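Local coordinates for periplasmic Ferric iron-binding Protein HitA (PDB 6IVY), which binds ferric iron in the periplasm and probably delivers it to an ABC transporter for import into the cell, at residues Leu6-His11 with Ile32-Asp37; Val55-Glu60 with Thr224-Ala229; Asn193-Tyr198 with Ser260-Met265. All coordinates share one frame; numbering follows the deposited sequence.

Contact 1: Leu6-His11 with Ile32-Asp37; sequences LYNGQH and IRKGGD. With FE (Fe (III) ion), chain D.
Arg33 lays its CD methylene over one face of the Tyr7 ring, nearly above the centre, 4.2 Å from CD to the ring centroid, a CH-pi contact. The two side chains run side by side in the same direction. With CG of Arg33 anti to its N (chi1 159°) and the chain bent only at chi3, the guanidinium plane stands 74° from the ring, with Tyr7 CE1 at its edge, while CB and CD make the closest approaches to the ring. The Tyr7 hydroxyl is hydrogen-bonded to Glu47. On the other face of the sheet Leu6 and Ile32 also lie alongside each other, and CG2 of Ile32 packs against CB of Asn8. Beneath these side chains the strands pair in parallel through Arg33 N to Leu6 O, Asn8 N to Arg33 O at 2.8 Å, and Gly35 N to Asn8 O. They are the two strands of a beta-alpha-beta crossover whose connecting helix is 12-26; beyond the strand ends one loop carries His11 to the iron and the other enters helix 37-47. Lys34, bent at chi2 (65°), reaches forward past the strand ends: its CD rests 3.3 Å from Asn8 O, and NZ donates to Gln10 O at 2.7 Å, approaching from above the carbonyl plane. A second bond from NZ to Gly35 O ties the ammonium to its own loop, fixing the lysine between the two segments. Asp37 OD1 comes to 3.3 Å from CA of Gly9 and accepts a hydrogen bond from Glu59 N, while a water joins Gly9 O to Asp37 N. Gln10 OE1 receives the N-H of His11 at 3.0 Å, and the imidazole binds the ferric ion through NE2 at 2.2 Å.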
loop_
_atom_site.group_PDB
_atom_site.type_symbol
_atom_site.label_atom_id
_atom_site.label_comp_id
_atom_site.label_asym_id
_atom_site.label_seq_id
_atom_site.Cartn_x
_atom_site.Cartn_y
_atom_site.Cartn_z
ATOM N N LEU A 6 -17.887 4.182 -4.960
ATOM C CA LEU A 6 -16.463 3.933 -4.836
ATOM C C LEU A 6 -16.256 2.862 -3.773
ATOM O O LEU A 6 -16.641 3.055 -2.611
ATOM C CB LEU A 6 -15.732 5.221 -4.462
ATOM C CG LEU A 6 -14.280 5.088 -4.001
ATOM C CD1 LEU A 6 -13.389 4.713 -5.176
ATOM C CD2 LEU A 6 -13.797 6.381 -3.341
ATOM N N TYR A 7 -15.667 1.738 -4.162
ATOM C CA TYR A 7 -15.204 0.750 -3.194
ATOM C C TYR A 7 -13.790 1.155 -2.820
ATOM O O TYR A 7 -12.895 1.162 -3.676
ATOM C CB TYR A 7 -15.236 -0.668 -3.760
ATOM C CG TYR A 7 -16.599 -1.327 -3.819
ATOM C CD1 TYR A 7 -17.771 -0.586 -3.748
ATOM C CD2 TYR A 7 -16.704 -2.700 -3.988
ATOM C CE1 TYR A 7 -19.015 -1.199 -3.839
ATOM C CE2 TYR A 7 -17.932 -3.323 -4.077
ATOM C CZ TYR A 7 -19.088 -2.569 -4.006
ATOM O OH TYR A 7 -20.304 -3.209 -4.093
ATOM N N ASN A 8 -13.599 1.531 -1.554
ATOM C CA ASN A 8 -12.391 2.205 -1.095
ATOM C C ASN A 8 -11.609 1.282 -0.168
ATOM O O ASN A 8 -11.961 1.122 1.008
ATOM C CB ASN A 8 -12.733 3.505 -0.381
ATOM C CG ASN A 8 -11.500 4.193 0.170
ATOM O OD1 ASN A 8 -10.436 4.147 -0.449
ATOM N ND2 ASN A 8 -11.631 4.829 1.343
ATOM N N GLY A 9 -10.548 0.672 -0.709
ATOM C CA GLY A 9 -9.610 -0.036 0.141
ATOM C C GLY A 9 -8.577 0.855 0.789
ATOM O O GLY A 9 -7.895 0.417 1.716
ATOM N N GLN A 10 -8.400 2.076 0.287
ATOM C CA GLN A 10 -7.471 2.966 0.948
ATOM C C GLN A 10 -8.033 3.372 2.302
ATOM O O GLN A 10 -9.201 3.129 2.628
ATOM C CB GLN A 10 -7.185 4.199 0.102
ATOM C CG GLN A 10 -5.825 4.169 -0.587
ATOM C CD GLN A 10 -4.692 4.698 0.287
ATOM O OE1 GLN A 10 -4.686 4.512 1.510
ATOM N NE2 GLN A 10 -3.732 5.368 -0.337
ATOM N N HIS A 11 -7.181 3.998 3.093
ATOM C CA HIS A 11 -7.595 4.448 4.416
ATOM C C HIS A 11 -8.776 5.403 4.307
ATOM O O HIS A 11 -8.872 6.186 3.359
ATOM C CB HIS A 11 -6.408 5.087 5.126
ATOM C CG HIS A 11 -5.373 4.085 5.526
ATOM N ND1 HIS A 11 -5.461 3.353 6.690
ATOM C CD2 HIS A 11 -4.274 3.634 4.879
ATOM C CE1 HIS A 11 -4.437 2.522 6.765
ATOM N NE2 HIS A 11 -3.704 2.670 5.676
ATOM N N ILE A 32 -19.451 5.862 -0.803
ATOM C CA ILE A 32 -18.231 5.117 -0.495
ATOM C C ILE A 32 -18.605 3.858 0.277
ATOM O O ILE A 32 -19.391 3.918 1.231
ATOM C CB ILE A 32 -17.227 5.972 0.304
ATOM C CG1 ILE A 32 -16.784 7.190 -0.507
ATOM C CG2 ILE A 32 -15.998 5.140 0.726
ATOM C CD1 ILE A 32 -15.863 8.129 0.244
ATOM N N ARG A 33 -18.063 2.717 -0.149
ATOM C CA ARG A 33 -18.027 1.522 0.682
ATOM C C ARG A 33 -16.570 1.304 1.065
ATOM O O ARG A 33 -15.730 1.021 0.201
ATOM C CB ARG A 33 -18.583 0.281 -0.015
ATOM C CG ARG A 33 -18.060 -1.027 0.651
ATOM C CD ARG A 33 -18.783 -2.264 0.169
ATOM N NE ARG A 33 -20.207 -2.074 0.344
ATOM C CZ ARG A 33 -20.879 -2.401 1.443
ATOM N NH1 ARG A 33 -20.257 -2.979 2.473
ATOM N NH2 ARG A 33 -22.186 -2.159 1.499
ATOM N N LYS A 34 -16.272 1.443 2.354
ATOM C CA LYS A 34 -14.924 1.229 2.859
ATOM C C LYS A 34 -14.728 -0.235 3.243
ATOM O O LYS A 34 -15.624 -0.865 3.814
ATOM C CB LYS A 34 -14.670 2.148 4.058
ATOM C CG LYS A 34 -13.493 1.784 4.915
ATOM C CD LYS A 34 -12.212 1.932 4.150
ATOM C CE LYS A 34 -11.093 1.243 4.900
ATOM N NZ LYS A 34 -9.992 0.925 3.962
ATOM N N GLY A 35 -13.561 -0.773 2.914
ATOM C CA GLY A 35 -13.209 -2.110 3.359
ATOM C C GLY A 35 -11.734 -2.392 3.133
ATOM O O GLY A 35 -10.966 -1.509 2.747
ATOM N N GLY A 36 -11.344 -3.648 3.391
ATOM C CA GLY A 36 -10.006 -4.092 3.045
ATOM C C GLY A 36 -9.875 -4.340 1.547
ATOM O O GLY A 36 -10.846 -4.686 0.863
ATOM N N ASP A 37 -8.656 -4.127 1.027
ATOM C CA ASP A 37 -8.370 -4.373 -0.392
ATOM C C ASP A 37 -8.933 -5.725 -0.837
ATOM O O ASP A 37 -9.770 -5.809 -1.750
ATOM C CB ASP A 37 -6.859 -4.357 -0.651
ATOM C CG ASP A 37 -6.238 -2.958 -0.623
ATOM O OD1 ASP A 37 -6.961 -1.937 -0.537
ATOM O OD2 ASP A 37 -4.978 -2.902 -0.685
HETATM FE FE FE D . -2.205 1.100 5.207
HETATM O O HOH W 1 -7.071 -2.062 2.538
HETATM O O HOH W 2 -3.778 -0.326 5.836
#

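Contact 2: Val55-Glu60 with Thr224-Ala229; sequences VLYTEE and TVSGAA. With FE (Fe (III) ion), chain D.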
loop_
_atom_site.group_PDB
_atom_site.type_symbol
_atom_site.label_atom_id
_atom_site.label_comp_id
_atom_site.label_asym_id
_atom_site.label_seq_id
_atom_site.Cartn_x
_atom_site.Cartn_y
_atom_site.Cartn_z
ATOM N N VAL A 55 -15.889 2.454 -9.246
ATOM C CA VAL A 55 -14.437 2.605 -9.184
ATOM C C VAL A 55 -13.956 1.818 -7.979
ATOM O O VAL A 55 -14.642 1.752 -6.955
ATOM C CB VAL A 55 -14.006 4.091 -9.087
ATOM C CG1 VAL A 55 -12.551 4.227 -8.643
ATOM C CG2 VAL A 55 -14.218 4.830 -10.413
ATOM N N LEU A 56 -12.790 1.201 -8.102
ATOM C CA LEU A 56 -12.149 0.553 -6.972
ATOM C C LEU A 56 -10.803 1.217 -6.744
ATOM O O LEU A 56 -10.079 1.508 -7.706
ATOM C CB LEU A 56 -11.990 -0.938 -7.226
ATOM C CG LEU A 56 -11.037 -1.696 -6.306
ATOM C CD1 LEU A 56 -11.559 -1.795 -4.865
ATOM C CD2 LEU A 56 -10.822 -3.073 -6.936
ATOM N N TYR A 57 -10.502 1.477 -5.463
ATOM C CA TYR A 57 -9.318 2.196 -5.000
ATOM C C TYR A 57 -8.700 1.360 -3.892
ATOM O O TYR A 57 -9.370 1.075 -2.892
ATOM C CB TYR A 57 -9.722 3.573 -4.465
ATOM C CG TYR A 57 -8.632 4.561 -4.052
ATOM C CD1 TYR A 57 -7.344 4.513 -4.587
ATOM C CD2 TYR A 57 -8.934 5.584 -3.134
ATOM C CE1 TYR A 57 -6.371 5.454 -4.214
ATOM C CE2 TYR A 57 -7.988 6.521 -2.765
ATOM C CZ TYR A 57 -6.710 6.463 -3.301
ATOM O OH TYR A 57 -5.794 7.408 -2.890
ATOM N N THR A 58 -7.437 0.963 -4.060
ATOM C CA THR A 58 -6.793 0.040 -3.137
ATOM C C THR A 58 -5.499 0.628 -2.598
ATOM O O THR A 58 -4.893 1.512 -3.199
ATOM C CB THR A 58 -6.485 -1.316 -3.794
ATOM O OG1 THR A 58 -5.581 -1.136 -4.891
ATOM C CG2 THR A 58 -7.774 -1.990 -4.293
ATOM N N GLU A 59 -5.078 0.113 -1.444
ATOM C CA GLU A 59 -3.774 0.473 -0.897
ATOM C C GLU A 59 -2.628 -0.207 -1.635
ATOM O O GLU A 59 -1.510 0.319 -1.656
ATOM C CB GLU A 59 -3.708 0.097 0.582
ATOM C CG GLU A 59 -4.636 0.900 1.474
ATOM C CD GLU A 59 -4.313 0.724 2.931
ATOM O OE1 GLU A 59 -3.206 1.121 3.330
ATOM O OE2 GLU A 59 -5.163 0.175 3.671
ATOM N N GLU A 60 -2.875 -1.369 -2.238
ATOM C CA GLU A 60 -1.809 -2.197 -2.796
ATOM C C GLU A 60 -2.277 -2.783 -4.121
ATOM O O GLU A 60 -3.479 -2.857 -4.389
ATOM C CB GLU A 60 -1.426 -3.337 -1.837
ATOM C CG GLU A 60 -1.478 -2.955 -0.372
ATOM C CD GLU A 60 -0.299 -2.064 0.024
ATOM O OE1 GLU A 60 -0.359 -1.396 1.077
ATOM O OE2 GLU A 60 0.698 -2.032 -0.723
ATOM N N THR A 224 5.556 -0.159 -2.702
ATOM C CA THR A 224 4.319 -0.754 -3.192
ATOM C C THR A 224 3.373 0.338 -3.677
ATOM O O THR A 224 3.446 1.488 -3.240
ATOM C CB THR A 224 3.642 -1.609 -2.124
ATOM O OG1 THR A 224 3.243 -0.773 -1.037
ATOM C CG2 THR A 224 4.617 -2.650 -1.589
ATOM N N VAL A 225 2.488 -0.020 -4.598
ATOM C CA VAL A 225 1.702 0.966 -5.327
ATOM C C VAL A 225 0.230 0.816 -4.970
ATOM O O VAL A 225 -0.356 -0.262 -5.136
ATOM C CB VAL A 225 1.922 0.835 -6.837
ATOM C CG1 VAL A 225 0.910 1.716 -7.597
ATOM C CG2 VAL A 225 3.360 1.205 -7.147
ATOM N N SER A 226 -0.364 1.906 -4.494
ATOM C CA SER A 226 -1.809 2.020 -4.338
ATOM C C SER A 226 -2.421 2.457 -5.665
ATOM O O SER A 226 -1.958 3.424 -6.279
ATOM C CB SER A 226 -2.118 3.034 -3.231
ATOM O OG SER A 226 -3.348 3.685 -3.425
ATOM N N GLY A 227 -3.459 1.755 -6.120
ATOM C CA GLY A 227 -3.989 1.996 -7.451
ATOM C C GLY A 227 -5.507 2.042 -7.479
ATOM O O GLY A 227 -6.178 1.809 -6.467
ATOM N N ALA A 228 -6.039 2.348 -8.664
ATOM C CA ALA A 228 -7.479 2.454 -8.854
ATOM C C ALA A 228 -7.862 1.936 -10.237
ATOM O O ALA A 228 -7.021 1.820 -11.131
ATOM C CB ALA A 228 -7.968 3.902 -8.679
ATOM N N ALA A 229 -9.146 1.609 -10.399
ATOM C CA ALA A 229 -9.628 1.078 -11.669
ATOM C C ALA A 229 -11.119 1.356 -11.795
ATOM O O ALA A 229 -11.817 1.589 -10.799
ATOM C CB ALA A 229 -9.343 -0.427 -11.793
HETATM FE FE FE D . -2.205 1.100 5.207
HETATM O O HOH W 3 -3.498 6.287 -3.208
HETATM O O HOH W 2 -3.778 -0.326 5.836
#
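The Tyr57 ring meets Gly227 at its edge: Gly227 O lies in the ring plane, 3.5 Å from CD1. Ser226 OG and the methyl of Ala228 approach the same ring obliquely, the methyl at 4.2 Å from CD1. CG of Tyr57 stands anti to the backbone N (chi1 -174°), which leans the ring, as it rises from the sheet, toward Ser226, where a water joins Tyr57 OH to Ser226 OG. That serine hydroxyl also donates to Thr58 O at 2.7 Å, in the carbonyl plane, and thereby supplements the weak bond from Gly227 N to the same oxygen. Gly227 O in turn takes a nearly straight bond from Thr58 N, while Leu56 and Ala229 form an antiparallel hydrogen-bonded pair. Farther along, the Glu60 side chain bends at chi2 (-74°), bringing its carboxylate to the Thr224 hydroxyl, which it accepts on the syn lone pair of OE2 at 2.9 Å; its OE1 makes a salt bridge with Arg101. Glu59 turns away from the strand pair and binds the ferric ion through OE1 at 2.1 Å. OE2 takes a hydrogen bond from an iron-bound water; OE1 is shared by the metal and Arg101, which would probably stabilise the negative charge. Strand 55-57 lies between 3-8, its parallel neighbour, and 223-230, which continues the sheet to strand 96-107; helix 237-248 packs on Val55, Tyr57 and Ala228.

Contact 3: Asn193-Tyr198 with Ser260-Met265; sequences NNYYWY and SAEYPM. With FE (Fe (III) ion), chain D; PO4 (phosphate ion), chain C.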
loop_
_atom_site.group_PDB
_atom_site.type_symbol
_atom_site.label_atom_id
_atom_site.label_comp_id
_atom_site.label_asym_id
_atom_site.label_seq_id
_atom_site.Cartn_x
_atom_site.Cartn_y
_atom_site.Cartn_z
ATOM N N ASN A 193 4.352 0.642 7.021
ATOM C CA ASN A 193 4.564 1.531 5.886
ATOM C C ASN A 193 4.942 2.924 6.377
ATOM O O ASN A 193 4.688 3.288 7.529
ATOM C CB ASN A 193 3.321 1.606 4.985
ATOM C CG ASN A 193 2.924 0.254 4.443
ATOM O OD1 ASN A 193 3.787 -0.604 4.184
ATOM N ND2 ASN A 193 1.614 0.035 4.298
ATOM N N ASN A 194 5.540 3.711 5.478
ATOM C CA ASN A 194 6.153 4.974 5.893
ATOM C C ASN A 194 5.123 5.982 6.403
ATOM O O ASN A 194 5.408 6.761 7.328
ATOM C CB ASN A 194 6.917 5.574 4.722
ATOM C CG ASN A 194 5.993 6.006 3.611
ATOM O OD1 ASN A 194 5.294 5.178 3.038
ATOM N ND2 ASN A 194 5.962 7.310 3.320
ATOM N N TYR A 195 3.926 5.997 5.810
ATOM C CA TYR A 195 3.016 7.112 6.032
ATOM C C TYR A 195 2.418 7.110 7.434
ATOM O O TYR A 195 1.955 8.154 7.900
ATOM C CB TYR A 195 1.906 7.108 4.972
ATOM C CG TYR A 195 1.145 5.797 4.843
ATOM C CD1 TYR A 195 0.015 5.546 5.629
ATOM C CD2 TYR A 195 1.548 4.809 3.932
ATOM C CE1 TYR A 195 -0.689 4.352 5.522
ATOM C CE2 TYR A 195 0.844 3.614 3.811
ATOM C CZ TYR A 195 -0.259 3.393 4.627
ATOM O OH TYR A 195 -0.942 2.223 4.534
ATOM N N TYR A 196 2.439 5.975 8.124
ATOM C CA TYR A 196 1.776 5.886 9.418
ATOM C C TYR A 196 2.441 6.782 10.455
ATOM O O TYR A 196 1.768 7.338 11.327
ATOM C CB TYR A 196 1.776 4.440 9.892
ATOM C CG TYR A 196 0.814 3.543 9.142
ATOM C CD1 TYR A 196 -0.560 3.572 9.418
ATOM C CD2 TYR A 196 1.276 2.663 8.167
ATOM C CE1 TYR A 196 -1.445 2.740 8.737
ATOM C CE2 TYR A 196 0.411 1.843 7.474
ATOM C CZ TYR A 196 -0.943 1.878 7.768
ATOM O OH TYR A 196 -1.788 1.040 7.099
ATOM N N TRP A 197 3.756 6.918 10.384
ATOM C CA TRP A 197 4.466 7.823 11.277
ATOM C C TRP A 197 3.980 9.260 11.101
ATOM O O TRP A 197 3.752 9.976 12.085
ATOM C CB TRP A 197 5.969 7.697 11.002
ATOM C CG TRP A 197 6.869 8.443 11.911
ATOM C CD1 TRP A 197 7.503 7.956 13.011
ATOM C CD2 TRP A 197 7.291 9.806 11.773
ATOM N NE1 TRP A 197 8.277 8.939 13.592
ATOM C CE2 TRP A 197 8.164 10.084 12.847
ATOM C CE3 TRP A 197 6.994 10.826 10.861
ATOM C CZ2 TRP A 197 8.748 11.339 13.030
ATOM C CZ3 TRP A 197 7.577 12.079 11.047
ATOM C CH2 TRP A 197 8.447 12.318 12.116
ATOM N N TYR A 198 3.783 9.690 9.850
ATOM C CA TYR A 198 3.326 11.052 9.607
ATOM C C TYR A 198 1.920 11.284 10.134
ATOM O O TYR A 198 1.632 12.376 10.640
ATOM C CB TYR A 198 3.414 11.369 8.118
ATOM C CG TYR A 198 4.840 11.413 7.641
ATOM C CD1 TYR A 198 5.579 12.594 7.701
ATOM C CD2 TYR A 198 5.464 10.268 7.165
ATOM C CE1 TYR A 198 6.903 12.633 7.276
ATOM C CE2 TYR A 198 6.779 10.294 6.750
ATOM C CZ TYR A 198 7.495 11.471 6.803
ATOM O OH TYR A 198 8.802 11.470 6.365
ATOM N N SER A 260 -2.627 11.382 3.219
ATOM C CA SER A 260 -1.686 10.280 3.320
ATOM C C SER A 260 -0.322 10.746 2.846
ATOM O O SER A 260 -0.199 11.327 1.763
ATOM C CB SER A 260 -2.155 9.065 2.512
ATOM O OG SER A 260 -1.676 7.874 3.136
ATOM N N ALA A 261 0.699 10.476 3.658
ATOM C CA ALA A 261 2.072 10.861 3.341
ATOM C C ALA A 261 2.676 9.798 2.422
ATOM O O ALA A 261 3.458 8.933 2.834
ATOM C CB ALA A 261 2.883 11.036 4.620
ATOM N N GLU A 262 2.303 9.873 1.145
ATOM C CA GLU A 262 2.725 8.921 0.123
ATOM C C GLU A 262 3.401 9.650 -1.035
ATOM O O GLU A 262 3.498 10.881 -1.059
ATOM C CB GLU A 262 1.528 8.093 -0.354
ATOM C CG GLU A 262 0.995 7.232 0.750
ATOM C CD GLU A 262 -0.067 6.270 0.319
ATOM O OE1 GLU A 262 0.058 5.635 -0.758
ATOM O OE2 GLU A 262 -1.045 6.142 1.076
ATOM N N TYR A 263 3.880 8.867 -2.016
ATOM C CA TYR A 263 4.575 9.451 -3.150
ATOM C C TYR A 263 3.636 9.537 -4.345
ATOM O O TYR A 263 3.036 8.521 -4.715
ATOM C CB TYR A 263 5.802 8.612 -3.498
ATOM C CG TYR A 263 6.797 8.566 -2.361
ATOM C CD1 TYR A 263 6.705 7.590 -1.376
ATOM C CD2 TYR A 263 7.801 9.520 -2.246
ATOM C CE1 TYR A 263 7.594 7.548 -0.325
ATOM C CE2 TYR A 263 8.705 9.485 -1.176
ATOM C CZ TYR A 263 8.591 8.494 -0.229
ATOM O OH TYR A 263 9.471 8.428 0.823
ATOM N N PRO A 264 3.480 10.702 -4.976
ATOM C CA PRO A 264 2.536 10.810 -6.092
ATOM C C PRO A 264 2.996 10.009 -7.301
ATOM O O PRO A 264 4.188 9.947 -7.617
ATOM C CB PRO A 264 2.518 12.311 -6.386
ATOM C CG PRO A 264 3.840 12.786 -5.926
ATOM C CD PRO A 264 4.134 11.990 -4.694
ATOM N N MET A 265 2.032 9.388 -7.981
ATOM C CA MET A 265 2.335 8.684 -9.215
ATOM C C MET A 265 2.174 9.564 -10.439
ATOM O O MET A 265 2.569 9.148 -11.532
ATOM C CB MET A 265 1.467 7.422 -9.338
ATOM C CG MET A 265 1.761 6.321 -8.278
ATOM S SD MET A 265 3.314 5.380 -8.468
ATOM C CE MET A 265 4.478 6.482 -7.689
HETATM FE FE FE D . -2.205 1.100 5.207
HETATM P P PO4 C . -1.484 -2.047 4.422
HETATM O O1 PO4 C . -1.962 -2.291 2.986
HETATM O O2 PO4 C . -1.388 -0.577 4.700
HETATM O O3 PO4 C . -2.496 -2.638 5.370
HETATM O O4 PO4 C . -0.113 -2.672 4.628
HETATM O O HOH W 4 8.705 8.578 3.514
HETATM O O HOH W 5 -0.064 9.796 6.364
HETATM O O HOH W 2 -3.778 -0.326 5.836
#
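Tyr195 and Glu262 lie side by side and point the same way, ring and carboxylate planes 24° apart. OE2 of Glu262 sits 4.1 Å above one ring face, toward its rim, and CD2 of Tyr196 lies over the rim of the opposite face. Ser260 OG donates to the anti lone pair of Glu262 OE2 at 2.8 Å, and Thr99 and Arg101 bind OE1, fixing the carboxylate. With CG of Tyr195 between its backbone N and carbonyl carbon (chi1 54°), the ring runs past Ser260 and Glu262 to the metal, while its CB packs 3.2 Å from Ala261 O. Ala261, centre of an inverse gamma turn, presents its methyl to CB of Tyr198 at 3.6 Å. Its carbonyl receives a weak bond from Asn194 ND2, which also comes 4.0 Å from CE1 of Tyr263, the amide and ring planes 28° apart; Asn194 OD1 is held by Thr102 N. A water bridges Tyr195 O and Ala261 N. The ferric ion lies in the plane of the Tyr195 ring, bound by OH at 1.8 Å, and Tyr196 OH binds it at 1.9 Å. Phosphate O2 also binds the iron, and His11, Glu59 and a water complete its six ligands; phosphate O4 is hydrogen-bonded to Asn193 ND2. The short tyrosine bonds are consistent with phenolate ligands, a paired-tyrosine arrangement known from ferric-binding proteins, with phosphate as the exogenous anion.

In the fold
All three contacts reach the mixed sheet, and each supplies ligands to the same iron: His11 from contact 1, Glu59 from contact 2, and Tyr195 with Tyr196 from contact 3. Contact 1 is partly buried, with Arg33 and Lys34 exposed, whereas contacts 2 and 3 are buried. Strands 3-8 and 55-57 are neighbours, which makes contacts 1 and 2 adjacent in the sheet. Contact 3 has its centre about 17 Å from that of contact 1, yet Gln10 NE2 reaches Glu262 OE2. Regular backbone pairing dominates the first two; contact 3 relies on side-chain packing, a weak hydrogen bond from an asparagine amide and water.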